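Long-range contact in terminal oxygenase component of carbazole (Janthinobacterium sp., PDB 7BUG), which serves as the terminal oxygenase of carbazole 1,9a-dioxygenase, using a Rieske [2Fe-2S] cluster and a mononuclear iron to dioxygenate carbazole at its angular (C-9a) and adjacent (C-1) carbons: residues R26-I38 with G131-L145. Residues are numbered along the deposited sequence; the frame is centred on the assembly and turned at random.
Sequences RNHWYPVMFSKEI and GCVFIYLGDGDPPPL. With MXE (2-methoxyethanol), chain N.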
loop_
_atom_site.group_PDB
_atom_site.type_symbol
_atom_site.label_atom_id
_atom_site.label_comp_id
_atom_site.label_asym_id
_atom_site.label_seq_id
_atom_site.Cartn_x
_atom_site.Cartn_y
_atom_site.Cartn_z
ATOM N N ARG A 26 2.697 26.315 7.213
ATOM C CA ARG A 26 4.101 26.696 7.331
ATOM C C ARG A 26 4.194 28.048 8.053
ATOM O O ARG A 26 3.203 28.772 8.079
ATOM C CB ARG A 26 4.780 26.684 5.963
ATOM C CG ARG A 26 6.297 26.781 6.012
ATOM C CD ARG A 26 6.862 26.689 4.596
ATOM N NE ARG A 26 8.300 26.676 4.678
ATOM C CZ ARG A 26 9.016 25.598 5.020
ATOM N NH1 ARG A 26 8.441 24.399 5.087
ATOM N NH2 ARG A 26 10.325 25.713 5.135
ATOM N N ASN A 27 5.356 28.340 8.624
ATOM C CA ASN A 27 5.682 29.627 9.270
ATOM C C ASN A 27 4.904 29.780 10.582
ATOM O O ASN A 27 4.484 30.890 10.926
ATOM C CB ASN A 27 5.461 30.770 8.266
ATOM C CG ASN A 27 6.276 30.559 7.020
ATOM O OD1 ASN A 27 7.476 30.343 7.121
ATOM N ND2 ASN A 27 5.666 30.562 5.842
ATOM N N HIS A 28 4.756 28.690 11.366
ATOM C CA HIS A 28 4.284 28.718 12.750
ATOM C C HIS A 28 5.193 27.830 13.602
ATOM O O HIS A 28 5.890 26.975 13.059
ATOM C CB HIS A 28 2.829 28.233 12.894
ATOM C CG HIS A 28 1.794 29.029 12.189
ATOM N ND1 HIS A 28 1.058 29.976 12.837
ATOM C CD2 HIS A 28 1.371 29.006 10.917
ATOM C CE1 HIS A 28 0.219 30.508 11.935
ATOM N NE2 HIS A 28 0.358 29.932 10.769
ATOM N N TRP A 29 5.147 28.080 14.884
ATOM C CA TRP A 29 5.734 27.261 15.941
ATOM C C TRP A 29 4.838 26.052 16.193
ATOM O O TRP A 29 3.633 26.242 16.308
ATOM C CB TRP A 29 5.887 28.063 17.218
ATOM C CG TRP A 29 6.889 29.168 17.175
ATOM C CD1 TRP A 29 6.632 30.497 17.013
ATOM C CD2 TRP A 29 8.301 29.041 17.390
ATOM N NE1 TRP A 29 7.795 31.208 17.078
ATOM C CE2 TRP A 29 8.819 30.360 17.358
ATOM C CE3 TRP A 29 9.176 27.980 17.626
ATOM C CZ2 TRP A 29 10.175 30.615 17.497
ATOM C CZ3 TRP A 29 10.500 28.240 17.828
ATOM C CH2 TRP A 29 10.995 29.539 17.759
ATOM N N TYR A 30 5.485 24.901 16.375
ATOM C CA TYR A 30 4.795 23.659 16.783
ATOM C C TYR A 30 5.568 22.934 17.879
ATOM O O TYR A 30 6.770 22.756 17.753
ATOM C CB TYR A 30 4.704 22.690 15.597
ATOM C CG TYR A 30 3.805 23.188 14.504
ATOM C CD1 TYR A 30 2.443 22.997 14.561
ATOM C CD2 TYR A 30 4.308 23.879 13.434
ATOM C CE1 TYR A 30 1.608 23.430 13.537
ATOM C CE2 TYR A 30 3.496 24.370 12.432
ATOM C CZ TYR A 30 2.136 24.128 12.468
ATOM O OH TYR A 30 1.378 24.622 11.450
ATOM N N PRO A 31 4.871 22.399 18.877
ATOM C CA PRO A 31 5.503 21.524 19.858
ATOM C C PRO A 31 5.690 20.118 19.313
ATOM O O PRO A 31 4.824 19.650 18.590
ATOM C CB PRO A 31 4.563 21.566 21.048
ATOM C CG PRO A 31 3.229 21.683 20.425
ATOM C CD PRO A 31 3.439 22.573 19.200
ATOM N N VAL A 32 6.821 19.491 19.622
ATOM C CA VAL A 32 7.090 18.143 19.038
ATOM C C VAL A 32 7.510 17.139 20.102
ATOM O O VAL A 32 7.433 15.947 19.805
ATOM C CB VAL A 32 8.153 18.250 17.947
ATOM C CG1 VAL A 32 7.617 19.073 16.764
ATOM C CG2 VAL A 32 9.438 18.821 18.445
ATOM N N MET A 33 7.972 17.593 21.253
ATOM C CA MET A 33 8.430 16.667 22.322
ATOM C C MET A 33 8.621 17.487 23.589
ATOM O O MET A 33 8.467 18.706 23.545
ATOM C CB MET A 33 9.739 15.973 21.961
ATOM C CG MET A 33 10.910 16.868 21.920
ATOM S SD MET A 33 12.411 15.958 21.387
ATOM C CE MET A 33 12.066 15.774 19.653
ATOM N N PHE A 34 8.851 16.802 24.697
ATOM C CA PHE A 34 9.127 17.463 25.999
ATOM C C PHE A 34 10.631 17.613 26.176
ATOM O O PHE A 34 11.421 16.856 25.654
ATOM C CB PHE A 34 8.460 16.705 27.144
ATOM C CG PHE A 34 6.960 16.723 27.054
ATOM C CD1 PHE A 34 6.244 17.859 27.385
ATOM C CD2 PHE A 34 6.282 15.633 26.548
ATOM C CE1 PHE A 34 4.850 17.886 27.286
ATOM C CE2 PHE A 34 4.898 15.660 26.463
ATOM C CZ PHE A 34 4.193 16.792 26.771
ATOM N N SER A 35 11.015 18.712 26.802
ATOM C CA SER A 35 12.426 19.053 27.073
ATOM C C SER A 35 13.157 17.850 27.687
ATOM O O SER A 35 14.324 17.590 27.289
ATOM C CB SER A 35 12.445 20.222 27.994
ATOM O OG SER A 35 11.949 21.396 27.353
ATOM N N LYS A 36 12.490 17.134 28.587
ATOM C CA LYS A 36 13.146 16.041 29.380
ATOM C C LYS A 36 13.410 14.853 28.457
ATOM O O LYS A 36 14.111 13.941 28.843
ATOM C CB LYS A 36 12.249 15.631 30.542
ATOM C CG LYS A 36 10.939 14.976 30.112
ATOM C CD LYS A 36 10.019 14.531 31.240
ATOM C CE LYS A 36 10.071 15.426 32.455
ATOM N NZ LYS A 36 9.120 14.935 33.474
ATOM N N GLU A 37 12.848 14.854 27.254
ATOM C CA GLU A 37 12.992 13.696 26.340
ATOM C C GLU A 37 14.212 13.835 25.467
ATOM O O GLU A 37 14.456 12.924 24.641
ATOM C CB GLU A 37 11.760 13.542 25.463
ATOM C CG GLU A 37 10.533 13.217 26.274
ATOM C CD GLU A 37 9.261 13.038 25.464
ATOM O OE1 GLU A 37 8.907 13.955 24.667
ATOM O OE2 GLU A 37 8.610 11.966 25.647
ATOM N N ILE A 38 14.884 14.988 25.495
ATOM C CA ILE A 38 16.090 15.215 24.660
ATOM C C ILE A 38 17.231 15.609 25.605
ATOM O O ILE A 38 17.175 16.669 26.249
ATOM C CB ILE A 38 15.905 16.179 23.481
ATOM C CG1 ILE A 38 17.260 16.473 22.841
ATOM C CG2 ILE A 38 15.157 17.431 23.865
ATOM C CD1 ILE A 38 17.173 16.738 21.415
ATOM N N GLY A 131 8.833 23.368 29.591
ATOM C CA GLY A 131 9.268 21.980 29.419
ATOM C C GLY A 131 8.779 21.377 28.119
ATOM O O GLY A 131 8.874 20.170 27.992
ATOM N N CYS A 132 8.384 22.216 27.142
ATOM C CA CYS A 132 7.950 21.750 25.794
ATOM C C CYS A 132 8.918 22.266 24.743
ATOM O O CYS A 132 9.355 23.452 24.812
ATOM C CB CYS A 132 6.545 22.219 25.462
ATOM S SG CYS A 132 5.327 21.729 26.716
ATOM N N VAL A 133 9.208 21.434 23.742
ATOM C CA VAL A 133 10.130 21.808 22.652
ATOM C C VAL A 133 9.297 22.255 21.458
ATOM O O VAL A 133 8.568 21.409 20.910
ATOM C CB VAL A 133 11.040 20.631 22.270
ATOM C CG1 VAL A 133 11.918 20.934 21.063
ATOM C CG2 VAL A 133 11.868 20.173 23.458
ATOM N N PHE A 134 9.496 23.511 21.038
ATOM C CA PHE A 134 8.770 24.084 19.878
ATOM C C PHE A 134 9.748 24.304 18.738
ATOM O O PHE A 134 10.855 24.871 18.959
ATOM C CB PHE A 134 8.157 25.422 20.283
ATOM C CG PHE A 134 7.001 25.352 21.224
ATOM C CD1 PHE A 134 7.155 25.317 22.603
ATOM C CD2 PHE A 134 5.724 25.289 20.713
ATOM C CE1 PHE A 134 6.041 25.209 23.438
ATOM C CE2 PHE A 134 4.625 25.270 21.558
ATOM C CZ PHE A 134 4.793 25.257 22.917
ATOM N N ILE A 135 9.365 23.912 17.532
ATOM C CA ILE A 135 10.135 24.185 16.299
ATOM C C ILE A 135 9.335 25.169 15.458
ATOM O O ILE A 135 8.131 24.963 15.317
ATOM C CB ILE A 135 10.405 22.870 15.540
ATOM C CG1 ILE A 135 11.254 21.943 16.405
ATOM C CG2 ILE A 135 11.032 23.120 14.177
ATOM C CD1 ILE A 135 11.467 20.593 15.817
ATOM N N TYR A 136 9.999 26.191 14.954
ATOM C CA TYR A 136 9.388 27.124 13.992
ATOM C C TYR A 136 9.578 26.532 12.616
ATOM O O TYR A 136 10.688 26.588 12.099
ATOM C CB TYR A 136 10.026 28.497 14.102
ATOM C CG TYR A 136 9.360 29.467 13.162
ATOM C CD1 TYR A 136 8.085 29.924 13.416
ATOM C CD2 TYR A 136 9.999 29.897 12.005
ATOM C CE1 TYR A 136 7.474 30.827 12.567
ATOM C CE2 TYR A 136 9.398 30.824 11.172
ATOM C CZ TYR A 136 8.139 31.293 11.464
ATOM O OH TYR A 136 7.578 32.206 10.608
ATOM N N LEU A 137 8.566 25.830 12.102
ATOM C CA LEU A 137 8.672 25.195 10.769
ATOM C C LEU A 137 8.329 26.270 9.735
ATOM O O LEU A 137 7.213 26.356 9.299
ATOM C CB LEU A 137 7.788 23.963 10.679
ATOM C CG LEU A 137 8.153 22.905 9.645
ATOM C CD1 LEU A 137 8.162 23.427 8.215
ATOM C CD2 LEU A 137 9.481 22.251 9.956
ATOM N N GLY A 138 9.325 27.076 9.442
ATOM C CA GLY A 138 9.154 28.222 8.550
ATOM C C GLY A 138 10.475 28.836 8.217
ATOM O O GLY A 138 11.513 28.459 8.753
ATOM N N ASP A 139 10.379 29.885 7.431
ATOM C CA ASP A 139 11.519 30.533 6.763
ATOM C C ASP A 139 11.635 31.946 7.322
ATOM O O ASP A 139 10.615 32.497 7.750
ATOM C CB ASP A 139 11.249 30.609 5.269
ATOM C CG ASP A 139 10.891 29.241 4.731
ATOM O OD1 ASP A 139 11.715 28.288 4.990
ATOM O OD2 ASP A 139 9.754 29.129 4.178
ATOM N N GLY A 140 12.839 32.444 7.459
ATOM C CA GLY A 140 13.034 33.822 7.937
ATOM C C GLY A 140 12.933 33.933 9.444
ATOM O O GLY A 140 12.936 32.904 10.163
ATOM N N ASP A 141 12.900 35.167 9.938
ATOM C CA ASP A 141 12.934 35.498 11.379
ATOM C C ASP A 141 11.626 35.014 11.995
ATOM O O ASP A 141 10.550 35.424 11.539
ATOM C CB ASP A 141 13.139 37.011 11.534
ATOM C CG ASP A 141 14.278 37.556 10.682
ATOM O OD1 ASP A 141 15.228 36.805 10.436
ATOM O OD2 ASP A 141 14.192 38.719 10.251
ATOM N N PRO A 142 11.643 34.176 13.040
ATOM C CA PRO A 142 10.393 33.734 13.622
ATOM C C PRO A 142 9.740 34.846 14.438
ATOM O O PRO A 142 10.446 35.738 14.969
ATOM C CB PRO A 142 10.794 32.610 14.589
ATOM C CG PRO A 142 12.243 32.850 14.881
ATOM C CD PRO A 142 12.806 33.556 13.667
ATOM N N PRO A 143 8.406 34.774 14.596
ATOM C CA PRO A 143 7.670 35.617 15.523
ATOM C C PRO A 143 7.909 35.151 16.948
ATOM O O PRO A 143 8.456 34.057 17.186
ATOM C CB PRO A 143 6.193 35.347 15.206
ATOM C CG PRO A 143 6.224 33.888 14.792
ATOM C CD PRO A 143 7.521 33.728 14.031
ATOM N N PRO A 144 7.469 35.926 17.957
ATOM C CA PRO A 144 7.460 35.425 19.325
ATOM C C PRO A 144 6.651 34.115 19.372
ATOM O O PRO A 144 5.624 34.036 18.706
ATOM C CB PRO A 144 6.765 36.491 20.178
ATOM C CG PRO A 144 6.318 37.578 19.178
ATOM C CD PRO A 144 6.931 37.295 17.823
ATOM N N LEU A 145 7.074 33.211 20.230
ATOM C CA LEU A 145 6.334 31.958 20.499
ATOM C C LEU A 145 4.933 32.280 20.996
ATOM O O LEU A 145 3.976 31.568 20.593
ATOM C CB LEU A 145 7.117 31.149 21.529
ATOM C CG LEU A 145 6.412 29.880 21.991
ATOM C CD1 LEU A 145 6.180 28.911 20.828
ATOM C CD2 LEU A 145 7.180 29.202 23.071
HETATM O O1 MXE N . 6.712 34.798 23.247
HETATM C C1 MXE N . 8.052 34.970 23.670
HETATM C C2 MXE N . 9.029 35.226 22.537
HETATM O O2 MXE N . 9.710 34.002 22.270
HETATM C C3 MXE N . 9.905 33.477 21.007
HETATM O O HOH W 1 5.198 33.834 10.583
HETATM O O HOH W 2 7.630 30.537 3.547
HETATM O O HOH W 3 9.977 18.417 29.806
#
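Tyr30 and Ile135 form a hydrogen-bonded pair between antiparallel strands 28-32 and 132-137, whose axes approach to 4.3 Å; past the pair Pro31-Phe134 the register slips by one residue at Val32-Met33, where Val32 N and Met33 O both bond to Val133, as in a beta bulge. Trp29, broad and flat, is held on both faces: Tyr136 CB sits 3.6 Å from the centroid of the Trp29 six-membered ring, while Leu145 CD1 covers the other face. With CG anti to the carbonyl carbon (chi1 -68°), the Trp29 indole reaches the proline-rich turn, and Trp29 NE1 donates to Pro143 O at 2.9 Å, from above that carbonyl's plane. A proline is tolerated at 31 because in this non-hydrogen-bonded pair an N-H would point away from strand 132-137; Pro31 CB lies over the Phe134 ring. At the far end Arg26, whose several N-H groups serve several acceptors, grips Asp139 side-on, Arg26 NE to Asp139 OD2 at 2.9 Å and NH2 to OD1, while its NH1 turns to Gln377 and Glu51; Lys122 shares the carboxylate. Asn27 OD1 accepts Asp139 N, nearly in line with the side-chain C=O. Within the chain, strand 28-32 is an outermost strand of the Rieske domain's antiparallel sheet, with 132-137 between it and 123-129, while Tyr30 and Pro31 pack against strand 281-288 of the catalytic domain's sheet.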